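Local coordinates for protein DotI (Legionella pneumophila, PDB 3WZ4) that is a component of an inner-membrane complex essential for type IV secretion, and is represented here by its periplasmic domain, at residues R87-Q93 and V113-R119; A9-W13 and R127-I131; V61-V67 and T99-E105; A18-Y24 and M94-Y100; Q109-V113 and V135-A139. One frame throughout, in Å; residues are numbered along the deposited sequence. Where two conformers were deposited one is given.

Interaction 1: residues R87-Q93 and V113-R119; sequences RYSWRVQ and VTMLITR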
# COMPACT_ATOMS: atom_id res chain seq x y z
N ARG A 87 4.95 -13.83 -15.32
CA ARG A 87 5.11 -12.38 -15.18
C ARG A 87 6.23 -12.03 -14.20
O ARG A 87 6.28 -12.54 -13.08
CB ARG A 87 3.79 -11.74 -14.74
CG ARG A 87 2.62 -12.10 -15.64
CD ARG A 87 1.38 -11.27 -15.33
NE ARG A 87 0.98 -11.37 -13.93
CZ ARG A 87 -0.24 -11.10 -13.49
NH1 ARG A 87 -1.19 -10.72 -14.34
NH2 ARG A 87 -0.52 -11.21 -12.19
N TYR A 88 7.14 -11.16 -14.64
CA TYR A 88 8.25 -10.75 -13.79
C TYR A 88 7.71 -10.03 -12.56
O TYR A 88 6.79 -9.22 -12.66
CB TYR A 88 9.23 -9.85 -14.54
CG TYR A 88 10.63 -9.88 -13.96
CD1 TYR A 88 10.99 -9.04 -12.92
CD2 TYR A 88 11.57 -10.78 -14.44
CE1 TYR A 88 12.27 -9.08 -12.38
CE2 TYR A 88 12.84 -10.83 -13.91
CZ TYR A 88 13.19 -9.98 -12.88
OH TYR A 88 14.45 -10.02 -12.35
N SER A 89 8.27 -10.34 -11.40
CA SER A 89 7.73 -9.84 -10.14
C SER A 89 8.80 -9.39 -9.15
O SER A 89 9.97 -9.75 -9.28
CB SER A 89 6.84 -10.91 -9.50
OG SER A 89 5.81 -11.30 -10.38
N TRP A 90 8.38 -8.61 -8.17
CA TRP A 90 9.26 -8.11 -7.12
C TRP A 90 8.57 -8.21 -5.78
O TRP A 90 7.43 -7.76 -5.63
CB TRP A 90 9.58 -6.63 -7.35
CG TRP A 90 10.36 -6.31 -8.58
CD1 TRP A 90 11.71 -6.13 -8.68
CD2 TRP A 90 9.83 -6.10 -9.89
NE1 TRP A 90 12.05 -5.83 -9.97
CE2 TRP A 90 10.92 -5.81 -10.74
CE3 TRP A 90 8.54 -6.12 -10.44
CZ2 TRP A 90 10.76 -5.55 -12.10
CZ3 TRP A 90 8.38 -5.87 -11.79
CH2 TRP A 90 9.49 -5.59 -12.60
N ARG A 91 9.24 -8.80 -4.80
CA ARG A 91 8.73 -8.78 -3.44
C ARG A 91 9.43 -7.66 -2.68
O ARG A 91 10.62 -7.75 -2.38
CB ARG A 91 8.93 -10.14 -2.75
CG ARG A 91 7.86 -10.45 -1.72
CD ARG A 91 7.97 -11.87 -1.18
NE ARG A 91 7.73 -12.88 -2.21
CZ ARG A 91 6.53 -13.36 -2.54
NH1 ARG A 91 5.45 -12.91 -1.92
NH2 ARG A 91 6.42 -14.28 -3.48
N VAL A 92 8.68 -6.60 -2.38
CA VAL A 92 9.24 -5.40 -1.76
C VAL A 92 8.76 -5.19 -0.33
O VAL A 92 7.57 -5.32 -0.03
CB VAL A 92 8.89 -4.15 -2.59
CG1 VAL A 92 9.27 -2.89 -1.83
CG2 VAL A 92 9.58 -4.20 -3.94
N GLN A 93 9.69 -4.84 0.55
CA GLN A 93 9.37 -4.64 1.96
C GLN A 93 9.85 -3.28 2.44
O GLN A 93 10.94 -2.83 2.08
CB GLN A 93 10.01 -5.75 2.80
CG GLN A 93 9.64 -5.69 4.27
CD GLN A 93 10.13 -6.90 5.03
OE1 GLN A 93 9.48 -7.95 5.04
NE2 GLN A 93 11.30 -6.77 5.66
N VAL A 113 5.43 -3.10 5.80
CA VAL A 113 4.60 -3.42 4.65
C VAL A 113 5.36 -4.34 3.71
O VAL A 113 6.51 -4.09 3.36
CB VAL A 113 4.17 -2.15 3.89
CG1 VAL A 113 3.33 -2.52 2.68
CG2 VAL A 113 3.41 -1.21 4.81
N THR A 114 4.72 -5.43 3.30
CA THR A 114 5.32 -6.34 2.34
C THR A 114 4.40 -6.46 1.13
O THR A 114 3.22 -6.80 1.26
CB THR A 114 5.60 -7.72 2.94
OG1 THR A 114 6.24 -7.56 4.21
CG2 THR A 114 6.50 -8.54 2.03
N MSE A 115 4.95 -6.18 -0.05
CA MSE A 115 4.16 -6.15 -1.27
C MSE A 115 4.72 -7.11 -2.32
O MSE A 115 5.93 -7.21 -2.51
CB MSE A 115 4.13 -4.73 -1.85
CG MSE A 115 3.41 -3.71 -0.98
SE MSE A 115 3.82 -1.86 -1.50
CE MSE A 115 5.57 -1.69 -0.65
N LEU A 116 3.83 -7.82 -2.99
CA LEU A 116 4.20 -8.54 -4.20
C LEU A 116 3.80 -7.69 -5.39
O LEU A 116 2.62 -7.38 -5.58
CB LEU A 116 3.52 -9.92 -4.25
CG LEU A 116 3.78 -10.73 -5.52
CD1 LEU A 116 5.26 -11.05 -5.67
CD2 LEU A 116 2.96 -12.02 -5.53
N ILE A 117 4.78 -7.29 -6.18
CA ILE A 117 4.52 -6.44 -7.34
C ILE A 117 4.79 -7.20 -8.63
O ILE A 117 5.82 -7.87 -8.76
CB ILE A 117 5.39 -5.17 -7.28
CG1 ILE A 117 5.00 -4.31 -6.08
CG2 ILE A 117 5.27 -4.37 -8.58
CD1 ILE A 117 5.82 -3.05 -5.92
N THR A 118 3.86 -7.12 -9.57
CA THR A 118 3.99 -7.84 -10.83
C THR A 118 3.77 -6.95 -12.05
O THR A 118 2.99 -6.01 -12.01
CB THR A 118 3.00 -9.02 -10.90
OG1 THR A 118 1.66 -8.53 -10.94
CG2 THR A 118 3.17 -9.93 -9.69
N ARG A 119 4.48 -7.27 -13.12
CA ARG A 119 4.28 -6.58 -14.39
C ARG A 119 2.91 -6.93 -14.95
O ARG A 119 2.52 -8.09 -14.97
CB ARG A 119 5.36 -6.99 -15.39
CG ARG A 119 6.77 -6.66 -14.96
CD ARG A 119 7.41 -5.67 -15.92
NE ARG A 119 7.21 -6.07 -17.31
CZ ARG A 119 7.66 -5.38 -18.35
NH1 ARG A 119 8.33 -4.25 -18.16
NH2 ARG A 119 7.43 -5.82 -19.58

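Interaction 2: residues A9-W13 and R127-I131; sequences AVLQW and RGIGI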
# COMPACT_ATOMS: atom_id res chain seq x y z
N ALA A 9 13.19 2.08 -9.79
CA ALA A 9 11.90 2.66 -10.13
C ALA A 9 10.76 1.94 -9.41
O ALA A 9 9.87 2.57 -8.85
CB ALA A 9 11.68 2.61 -11.63
N VAL A 10 10.80 0.61 -9.44
CA VAL A 10 9.79 -0.20 -8.77
C VAL A 10 9.77 0.08 -7.27
O VAL A 10 8.71 0.12 -6.65
CB VAL A 10 10.03 -1.71 -9.00
CG1 VAL A 10 9.11 -2.54 -8.12
CG2 VAL A 10 9.84 -2.05 -10.48
N LEU A 11 10.95 0.28 -6.69
CA LEU A 11 11.05 0.59 -5.26
C LEU A 11 10.39 1.93 -4.92
O LEU A 11 9.53 2.00 -4.04
CB LEU A 11 12.50 0.57 -4.80
CG LEU A 11 13.12 -0.82 -4.68
CD1 LEU A 11 14.64 -0.77 -4.77
CD2 LEU A 11 12.69 -1.49 -3.38
N GLN A 12 10.80 2.99 -5.61
CA GLN A 12 10.20 4.31 -5.38
C GLN A 12 8.68 4.23 -5.49
O GLN A 12 7.96 4.81 -4.69
CB GLN A 12 10.74 5.34 -6.38
CG GLN A 12 12.22 5.64 -6.24
CD GLN A 12 12.60 6.98 -6.85
OE1 GLN A 12 11.82 7.93 -6.82
NE2 GLN A 12 13.80 7.06 -7.40
N TRP A 13 8.22 3.47 -6.48
CA TRP A 13 6.79 3.28 -6.69
C TRP A 13 6.13 2.56 -5.52
O TRP A 13 5.06 2.96 -5.05
CB TRP A 13 6.57 2.51 -7.99
CG TRP A 13 5.13 2.38 -8.40
CD1 TRP A 13 4.41 3.28 -9.14
CD2 TRP A 13 4.25 1.30 -8.11
NE1 TRP A 13 3.13 2.81 -9.32
CE2 TRP A 13 3.01 1.60 -8.70
CE3 TRP A 13 4.39 0.10 -7.40
CZ2 TRP A 13 1.91 0.74 -8.61
CZ3 TRP A 13 3.30 -0.75 -7.31
CH2 TRP A 13 2.08 -0.42 -7.91
N ARG A 127 1.23 2.37 -15.68
CA ARG A 127 2.51 2.20 -14.99
C ARG A 127 3.21 0.91 -15.42
O ARG A 127 4.44 0.82 -15.39
CB ARG A 127 2.32 2.23 -13.48
CG ARG A 127 3.61 2.32 -12.69
CD ARG A 127 4.47 3.48 -13.19
NE ARG A 127 5.71 3.61 -12.41
CZ ARG A 127 6.80 2.87 -12.61
NH1 ARG A 127 6.81 1.94 -13.56
NH2 ARG A 127 7.87 3.06 -11.85
N GLY A 128 2.42 -0.08 -15.83
CA GLY A 128 2.96 -1.35 -16.30
C GLY A 128 3.17 -2.35 -15.18
O GLY A 128 3.51 -3.51 -15.43
N ILE A 129 2.99 -1.90 -13.95
CA ILE A 129 3.11 -2.77 -12.78
C ILE A 129 1.96 -2.52 -11.82
O ILE A 129 1.36 -1.44 -11.83
CB ILE A 129 4.44 -2.55 -12.03
CG1 ILE A 129 4.62 -1.07 -11.69
CG2 ILE A 129 5.62 -3.07 -12.85
CD1 ILE A 129 5.82 -0.79 -10.82
N GLY A 130 1.65 -3.52 -11.00
CA GLY A 130 0.62 -3.41 -9.99
C GLY A 130 0.87 -4.32 -8.81
O GLY A 130 1.60 -5.30 -8.92
N ILE A 131 0.26 -4.00 -7.68
CA ILE A 131 0.40 -4.80 -6.47
C ILE A 131 -0.58 -5.97 -6.48
O ILE A 131 -1.79 -5.78 -6.64
CB ILE A 131 0.16 -3.95 -5.21
CG1 ILE A 131 1.24 -2.86 -5.10
CG2 ILE A 131 0.14 -4.83 -3.97
CD1 ILE A 131 0.93 -1.80 -4.06
O HOH W 1 9.25 4.87 -9.79

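Interaction 3: residues V61-V67 and T99-E105; sequences VKAKKLV and TYQSASE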
# COMPACT_ATOMS: atom_id res chain seq x y z
N VAL A 61 -11.34 5.06 12.54
CA VAL A 61 -11.04 6.35 11.93
C VAL A 61 -12.31 7.19 11.82
O VAL A 61 -12.31 8.37 12.16
CB VAL A 61 -10.40 6.18 10.54
CG1 VAL A 61 -10.35 7.51 9.81
CG2 VAL A 61 -9.01 5.59 10.68
N LYS A 62 -13.39 6.57 11.35
CA LYS A 62 -14.67 7.25 11.23
C LYS A 62 -15.26 7.58 12.61
O LYS A 62 -15.68 8.71 12.86
CB LYS A 62 -15.66 6.41 10.42
CG LYS A 62 -15.24 6.20 8.97
CD LYS A 62 -16.13 5.20 8.23
CE LYS A 62 -17.48 5.82 7.87
NZ LYS A 62 -18.26 4.93 6.97
N ALA A 63 -15.28 6.59 13.49
CA ALA A 63 -15.85 6.76 14.82
C ALA A 63 -15.14 7.86 15.62
O ALA A 63 -15.79 8.72 16.21
CB ALA A 63 -15.81 5.45 15.59
N LYS A 64 -13.81 7.82 15.62
CA LYS A 64 -13.03 8.80 16.36
C LYS A 64 -12.64 9.99 15.49
O LYS A 64 -11.94 10.90 15.93
CB LYS A 64 -11.78 8.14 16.96
CG LYS A 64 -12.08 7.02 17.94
CD LYS A 64 -10.81 6.37 18.45
CE LYS A 64 -11.12 5.25 19.42
NZ LYS A 64 -9.88 4.61 19.94
N LYS A 65 -13.10 9.97 14.24
CA LYS A 65 -12.85 11.06 13.31
C LYS A 65 -11.38 11.46 13.27
O LYS A 65 -11.01 12.57 13.66
CB LYS A 65 -13.74 12.26 13.64
CG LYS A 65 -15.22 11.92 13.64
CD LYS A 65 -16.09 13.16 13.70
CE LYS A 65 -17.55 12.80 13.47
NZ LYS A 65 -18.42 14.01 13.39
N LEU A 66 -10.55 10.54 12.80
CA LEU A 66 -9.10 10.73 12.79
C LEU A 66 -8.56 11.08 11.41
O LEU A 66 -9.25 10.92 10.40
CB LEU A 66 -8.40 9.47 13.29
CG LEU A 66 -8.92 8.87 14.60
CD1 LEU A 66 -8.34 7.48 14.78
CD2 LEU A 66 -8.59 9.77 15.78
N VAL A 67 -7.32 11.54 11.38
CA VAL A 67 -6.59 11.72 10.14
C VAL A 67 -5.41 10.76 10.17
O VAL A 67 -4.61 10.77 11.11
CB VAL A 67 -6.07 13.16 10.00
CG1 VAL A 67 -5.14 13.27 8.80
CG2 VAL A 67 -7.23 14.14 9.87
N THR A 99 0.52 7.23 11.80
CA THR A 99 -0.03 8.12 12.81
C THR A 99 -1.54 8.30 12.66
O THR A 99 -2.02 8.75 11.62
CB THR A 99 0.65 9.50 12.77
OG1 THR A 99 2.05 9.36 13.04
CG2 THR A 99 0.03 10.44 13.79
N TYR A 100 -2.28 7.94 13.70
CA TYR A 100 -3.71 8.19 13.78
C TYR A 100 -3.94 9.30 14.80
O TYR A 100 -3.60 9.14 15.97
CB TYR A 100 -4.45 6.93 14.24
CG TYR A 100 -4.30 5.74 13.33
CD1 TYR A 100 -3.18 4.92 13.40
CD2 TYR A 100 -5.30 5.41 12.41
CE1 TYR A 100 -3.04 3.82 12.57
CE2 TYR A 100 -5.17 4.31 11.58
CZ TYR A 100 -4.04 3.52 11.67
OH TYR A 100 -3.91 2.42 10.84
N GLN A 101 -4.52 10.42 14.38
CA GLN A 101 -4.65 11.54 15.30
C GLN A 101 -5.88 12.42 15.10
O GLN A 101 -6.51 12.42 14.04
CB GLN A 101 -3.39 12.41 15.29
CG GLN A 101 -3.22 13.25 14.04
CD GLN A 101 -1.93 14.04 14.04
OE1 GLN A 101 -1.75 14.96 14.83
NE2 GLN A 101 -1.01 13.67 13.15
N SER A 102 -6.19 13.17 16.15
CA SER A 102 -7.28 14.15 16.15
C SER A 102 -6.99 15.16 17.25
O SER A 102 -5.90 15.17 17.82
CB SER A 102 -8.62 13.47 16.41
OG SER A 102 -8.66 12.93 17.72
N ALA A 103 -7.96 16.01 17.55
CA ALA A 103 -7.80 16.98 18.63
C ALA A 103 -7.60 16.28 19.97
O ALA A 103 -6.87 16.77 20.83
CB ALA A 103 -9.00 17.91 18.69
N SER A 104 -8.23 15.12 20.13
CA SER A 104 -8.21 14.41 21.41
C SER A 104 -7.24 13.22 21.45
O SER A 104 -6.81 12.81 22.52
CB SER A 104 -9.62 13.95 21.79
OG SER A 104 -10.04 12.88 20.96
N GLU A 105 -6.90 12.69 20.28
CA GLU A 105 -6.07 11.49 20.23
C GLU A 105 -4.80 11.63 19.39
O GLU A 105 -4.74 12.44 18.46
CB GLU A 105 -6.88 10.29 19.72
CG GLU A 105 -7.96 9.81 20.67
CD GLU A 105 -8.56 8.49 20.24
OE1 GLU A 105 -9.61 8.10 20.79
OE2 GLU A 105 -7.97 7.83 19.35
O HOH W 2 -10.86 11.53 18.40
O HOH W 3 -9.04 14.48 13.02
O HOH W 4 -1.94 11.50 11.18

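Interaction 4: residues A18-Y24 and M94-Y100; sequences AIAAFTY and MPILVTY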
# COMPACT_ATOMS: atom_id res chain seq x y z
N ALA A 18 2.65 2.29 -0.65
CA ALA A 18 2.58 1.96 0.77
C ALA A 18 2.11 3.16 1.58
O ALA A 18 1.21 3.05 2.41
CB ALA A 18 3.93 1.46 1.28
N ILE A 19 2.71 4.32 1.32
CA ILE A 19 2.34 5.54 2.03
C ILE A 19 0.91 5.96 1.71
O ILE A 19 0.15 6.35 2.61
CB ILE A 19 3.30 6.70 1.68
CG1 ILE A 19 4.74 6.32 2.05
CG2 ILE A 19 2.88 7.98 2.40
CD1 ILE A 19 4.94 6.03 3.52
N ALA A 20 0.53 5.88 0.44
CA ALA A 20 -0.81 6.25 0.02
C ALA A 20 -1.88 5.45 0.77
O ALA A 20 -2.93 5.99 1.12
CB ALA A 20 -0.96 6.06 -1.49
N ALA A 21 -1.60 4.18 1.00
CA ALA A 21 -2.54 3.31 1.70
C ALA A 21 -2.80 3.76 3.14
O ALA A 21 -3.83 3.43 3.72
CB ALA A 21 -2.04 1.87 1.69
N PHE A 22 -1.87 4.52 3.71
CA PHE A 22 -2.03 5.01 5.07
C PHE A 22 -2.16 6.52 5.12
O PHE A 22 -1.74 7.16 6.09
CB PHE A 22 -0.87 4.53 5.95
CG PHE A 22 -0.90 3.06 6.23
CD1 PHE A 22 -1.62 2.56 7.29
CD2 PHE A 22 -0.21 2.18 5.42
CE1 PHE A 22 -1.65 1.20 7.55
CE2 PHE A 22 -0.23 0.82 5.67
CZ PHE A 22 -0.96 0.33 6.74
N THR A 23 -2.74 7.10 4.07
CA THR A 23 -2.94 8.54 4.00
C THR A 23 -4.40 8.85 3.68
O THR A 23 -4.76 8.99 2.51
CB THR A 23 -2.01 9.18 2.95
OG1 THR A 23 -0.65 8.83 3.22
CG2 THR A 23 -2.14 10.70 2.97
N TYR A 24 -5.22 8.94 4.71
CA TYR A 24 -6.65 9.20 4.55
C TYR A 24 -7.25 9.68 5.87
O TYR A 24 -6.55 9.78 6.88
CB TYR A 24 -7.37 7.95 4.07
CG TYR A 24 -7.42 6.83 5.09
CD1 TYR A 24 -6.36 5.94 5.23
CD2 TYR A 24 -8.52 6.67 5.92
CE1 TYR A 24 -6.40 4.92 6.17
CE2 TYR A 24 -8.57 5.65 6.86
CZ TYR A 24 -7.51 4.78 6.98
OH TYR A 24 -7.56 3.77 7.91
N MSE A 94 9.03 -2.62 3.25
CA MSE A 94 9.37 -1.31 3.79
C MSE A 94 8.70 -1.08 5.13
O MSE A 94 7.50 -1.31 5.27
CB MSE A 94 8.98 -0.20 2.81
CG MSE A 94 9.60 1.16 3.14
SE MSE A 94 9.07 2.58 1.91
CE MSE A 94 7.22 2.78 2.49
N PRO A 95 9.47 -0.65 6.14
CA PRO A 95 8.92 -0.30 7.45
C PRO A 95 8.39 1.13 7.45
O PRO A 95 8.97 2.00 6.80
CB PRO A 95 10.14 -0.40 8.36
CG PRO A 95 11.28 -0.01 7.48
CD PRO A 95 10.94 -0.50 6.10
N ILE A 96 7.31 1.37 8.17
CA ILE A 96 6.71 2.70 8.21
C ILE A 96 6.25 3.08 9.61
O ILE A 96 6.06 2.21 10.47
CB ILE A 96 5.48 2.80 7.26
CG1 ILE A 96 4.38 1.84 7.71
CG2 ILE A 96 5.89 2.51 5.83
CD1 ILE A 96 3.15 1.86 6.83
N LEU A 97 6.09 4.38 9.84
CA LEU A 97 5.50 4.87 11.07
C LEU A 97 4.13 5.48 10.77
O LEU A 97 4.05 6.54 10.15
CB LEU A 97 6.40 5.91 11.74
CG LEU A 97 5.87 6.47 13.06
CD1 LEU A 97 5.76 5.36 14.10
CD2 LEU A 97 6.75 7.61 13.56
N VAL A 98 3.07 4.82 11.21
CA VAL A 98 1.72 5.30 10.95
C VAL A 98 1.21 6.13 12.12
O VAL A 98 1.43 5.79 13.28
CB VAL A 98 0.75 4.12 10.69
CG1 VAL A 98 -0.63 4.64 10.33
CG2 VAL A 98 1.28 3.23 9.58
N THR A 99 0.52 7.23 11.80
CA THR A 99 -0.03 8.12 12.81
C THR A 99 -1.54 8.30 12.66
O THR A 99 -2.02 8.75 11.62
CB THR A 99 0.65 9.50 12.77
OG1 THR A 99 2.05 9.36 13.04
CG2 THR A 99 0.03 10.44 13.79
N TYR A 100 -2.28 7.94 13.70
CA TYR A 100 -3.71 8.19 13.78
C TYR A 100 -3.94 9.30 14.80
O TYR A 100 -3.60 9.14 15.97
CB TYR A 100 -4.45 6.93 14.24
CG TYR A 100 -4.30 5.74 13.33
CD1 TYR A 100 -3.18 4.92 13.40
CD2 TYR A 100 -5.30 5.41 12.41
CE1 TYR A 100 -3.04 3.82 12.57
CE2 TYR A 100 -5.17 4.31 11.58
CZ TYR A 100 -4.04 3.52 11.67
OH TYR A 100 -3.91 2.42 10.84
O HOH W 5 -4.99 2.43 8.68

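Interaction 5: residues Q109-V113 and V135-A139; sequences QNNVV and VVGPA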
# COMPACT_ATOMS: atom_id res chain seq x y z
N GLN A 109 2.01 3.75 15.18
CA GLN A 109 2.35 2.34 15.00
C GLN A 109 3.55 2.18 14.08
O GLN A 109 3.61 2.77 13.01
CB GLN A 109 1.17 1.58 14.39
CG GLN A 109 -0.05 1.44 15.29
CD GLN A 109 -1.15 0.64 14.62
OE1 GLN A 109 -1.19 0.51 13.40
NE2 GLN A 109 -2.06 0.09 15.42
N ASN A 110 4.51 1.36 14.50
CA ASN A 110 5.58 0.93 13.61
C ASN A 110 5.14 -0.33 12.88
O ASN A 110 4.99 -1.39 13.49
CB ASN A 110 6.88 0.67 14.38
CG ASN A 110 7.46 1.93 14.98
OD1 ASN A 110 7.96 2.80 14.27
ND2 ASN A 110 7.41 2.03 16.31
N ASN A 111 4.94 -0.21 11.58
CA ASN A 111 4.52 -1.35 10.77
C ASN A 111 5.53 -1.70 9.70
O ASN A 111 6.34 -0.86 9.30
CB ASN A 111 3.15 -1.09 10.13
CG ASN A 111 2.03 -1.04 11.15
OD1 ASN A 111 1.98 -1.83 12.09
ND2 ASN A 111 1.11 -0.09 10.97
N VAL A 112 5.48 -2.94 9.23
CA VAL A 112 6.25 -3.35 8.07
C VAL A 112 5.29 -3.74 6.96
O VAL A 112 4.43 -4.60 7.15
CB VAL A 112 7.17 -4.53 8.38
CG1 VAL A 112 8.11 -4.79 7.22
CG2 VAL A 112 7.96 -4.25 9.65
N VAL A 113 5.43 -3.10 5.80
CA VAL A 113 4.60 -3.42 4.65
C VAL A 113 5.36 -4.34 3.71
O VAL A 113 6.51 -4.09 3.36
CB VAL A 113 4.17 -2.15 3.89
CG1 VAL A 113 3.33 -2.52 2.68
CG2 VAL A 113 3.41 -1.21 4.81
N VAL A 135 0.61 -6.84 2.35
CA VAL A 135 0.61 -7.39 3.70
C VAL A 135 1.20 -6.42 4.72
O VAL A 135 2.29 -5.88 4.51
CB VAL A 135 1.35 -8.73 3.77
CG1 VAL A 135 1.45 -9.21 5.20
CG2 VAL A 135 0.66 -9.76 2.89
N VAL A 136 0.48 -6.20 5.81
CA VAL A 136 0.93 -5.31 6.87
C VAL A 136 1.18 -6.10 8.15
O VAL A 136 0.41 -7.00 8.49
CB VAL A 136 -0.10 -4.20 7.16
CG1 VAL A 136 0.38 -3.31 8.30
CG2 VAL A 136 -0.36 -3.37 5.90
N GLY A 137 2.26 -5.76 8.85
CA GLY A 137 2.58 -6.40 10.11
C GLY A 137 3.35 -5.45 11.00
O GLY A 137 3.77 -4.38 10.55
N PRO A 138 3.54 -5.83 12.27
CA PRO A 138 4.30 -5.01 13.22
C PRO A 138 5.80 -5.19 13.07
O PRO A 138 6.25 -6.06 12.31
CB PRO A 138 3.85 -5.55 14.57
CG PRO A 138 3.59 -6.99 14.30
CD PRO A 138 2.97 -7.02 12.92
N ALA A 139 6.57 -4.37 13.79
CA ALA A 139 8.02 -4.48 13.85
C ALA A 139 8.61 -5.07 12.57
O ALA A 139 9.77 -5.48 12.55
CB ALA A 139 8.45 -5.28 15.07
O HOH W 6 5.44 -2.99 16.17
O HOH W 7 4.68 -7.12 6.10

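Interaction 1: residues R87-Q93 and V113-R119
R119, W90 and V92 carry the largest buried areas where these two strands run antiparallel at 158°, their axes 4.6 Å apart. R119 N donates to Y88 O at 3.1 Å, and the side chain of R119 then lies back along W90, its CG 3.6 Å from W90 CZ3 at the edge of the indole; the guanidinium goes on to the carbonyl of H3. W90 forms a hydrogen-bonded pair with I117: W90 N to I117 O and I117 N to W90 O are both 2.7 Å, while W90 CE3 rests 4.1 Å from I117 CG2. W90 NE1 is hydrogen-bonded to D7 OD1. Here the first strand of a β hairpin meets its return strand, within the curved antiparallel sheet expected of the NTF2 clan. V92 repeats the pattern with selenomethionine M115: V92 N to M115 O and M115 N to V92 O are both 2.8 Å, and V92 CG1 lies 4.1 Å from M115 CE. V92, M115 and I117 face helix 7-21, touching A14. On the other face, the R91 guanidinium lies over L116, R91 NH2 to L116 CD1 being 4.1 Å.

Interaction 2: residues A9-W13 and R127-I131
Helix 9-13 passes strand 129-131 at 42° with 10.6 Å between the axes, and even the nearest CA atoms, those of V10 and I129, are 8.2 Å apart. This is the helix-on-sheet layering of an α+β domain, consistent with the NTF2 clan: the N-terminal helix lies across a curved sheet whose last strand starts here. Side chains bridge the gap, chiefly W13. Its ring lies against I129, whose CD1 sits 4.1 Å from the centroid of the six-membered ring, over the face, as a CH-π contact. W13 CZ3 meets I131 CG1 at 3.7 Å, and W13 CH2 reaches the backbone of G130, 3.9 Å from its CA. V10 adds its CG2 at 4.2 Å from I129 CD1, and I117 of the adjacent strand packs on both V10 and W13. In the loop before the strand, R127 lays its CG 3.4 Å from W13 NE1, and R127 NH1 is hydrogen-bonded to Q5 OE1. Water 1 completes the polar side, donating to A9 O at 2.6 Å and accepting from R127 NH2 at 3.1 Å.

Interaction 3: residues V61-V67 and T99-E105
A Schellman motif ends helix 57-63 here and steers the chain straight into strand 67-84, beside the turn that leads from strand 87-101 to strand 106-119. V61, in the last turn of the helix, puts CG2 4.1 Å from Y100 CD2 at the edge of the tyrosine ring, and V61 O accepts from L66 N at 2.9 Å. K64 stretches out fully, its CD 3.1 Å from E105 OE1 and its NZ in a long salt bridge, 3.6 Å to the same oxygen. Water 2 donates to K64 O at 2.8 Å and is also hydrogen-bonded to S102 OG and S104 OG, at 2.7 and 3.0 Å. The S102 hydroxyl forms an ST motif, its OG accepting from E105 N at 3.1 Å. K65 is the C-prime residue of the Schellman motif, with a positive phi of 49°; the K65 N to K62 O bond, 3.2 Å, is weak. L66 then turns inward, CD1 4.0 Å from Y100 CB and CD2 3.7 Å from S102 OG. At V67 true sheet pairing begins, an antiparallel hydrogen-bonded pair with Q101: V67 N to Q101 O is 2.9 Å, the return from Q101 N to V67 O 3.3 Å. Water 4 links the same residues, donating to V67 O at 2.8 Å and accepting from Q101 NE2 at 3.1 Å.

Interaction 4: residues A18-Y24 and M94-Y100
Every second side chain of the strand, M94, I96 and V98, stands up as a bump facing the last turn of helix 7-21 and the chain that leaves it; A18 and I19 from the helix, and F22 just beyond it, settle around them. A18 is small enough to let the selenomethionine M94 lie close, CB to CE 3.7 Å. I19 bends its end down over the neighbouring hollow, with I19 CD1 4.1 Å from M94 CE and 4.3 Å from I96 CG2. The ring of F22 is the main filler, set against both I96 and V98: F22 CD2 to I96 CD1 is 3.7 Å, and V98 CG2 sits over the face, 4.1 Å from the ring centroid, a CH-π contact. Beyond it Y24 and Y100 draw together, Y24 OH 4.4 Å from Y100 CE2 near the plane of that ring, with water 5 joining the hydroxyls, 3.0 Å from Y24 OH and 2.4 Å from Y100 OH. This packing lies in the hollow of the sheet, with strand 67-84 touching F22 through A70, strand 129-138 reaching it through V136, and helix 57-63 lining both tyrosines with N57 and V61.

Interaction 5: residues Q109-V113 and V135-A139
A proline stands in the strand here without losing a hydrogen bond to strand 106-119: P138 pairs with N111 as an antiparallel non-hydrogen-bonded pair, CA to CA 4.4 Å, a position whose backbone nitrogen points away from the partner strand. The two side chains diverge, and the chain peels off just beyond. A139 N still makes a weak hydrogen bond to N110 O at 3.4 Å, with water 6 between them, donating to N110 O at 3.2 Å and accepting from A139 N at 3.0 Å. Closer in, V112 and G137 form the hydrogen-bonded pair, V112 N to G137 O at a short 2.6 Å and G137 N to V112 O at 3.0 Å. The next pair, V113 with V136, is non-hydrogen-bonded, and there V113 CA approaches V135 O to 3.4 Å. Side chains contribute modestly: N111 CB lies 4.0 Å from V136 CG1, and V113 CG2 meets V136 CG2 at 4.5 Å. Water 7 donates to both V112 O, 2.7 Å, and V135 O, 3.1 Å. With axes crossing at 139°, the strands are well twisted, as fits the final β hairpin and outermost strand of a strongly curved antiparallel sheet like that of the NTF2 clan.

How the interactions relate
Interactions 2 and 4 are the buried ones, made against the sheet by helix 7-21 and, in interaction 4, the residues just after it; both are mainly apolar, each with one water bridge at its edge, and lie about 17 Å apart between centres. Interactions 1 and 5 knit the sheet itself through backbone hydrogen bonds along strand 106-119, sharing V113; T114 N to V135 O, probably a hydrogen bond at 2.7 Å, ties them together. Interaction 1 also presents a face to the helix, whereas interaction 5 lies at the surface and draws in water. Interaction 3, at the far end about 31 Å from interaction 1 between centres, mixes sheet pairing with charge and water, and shares T99 and Y100 with interaction 4.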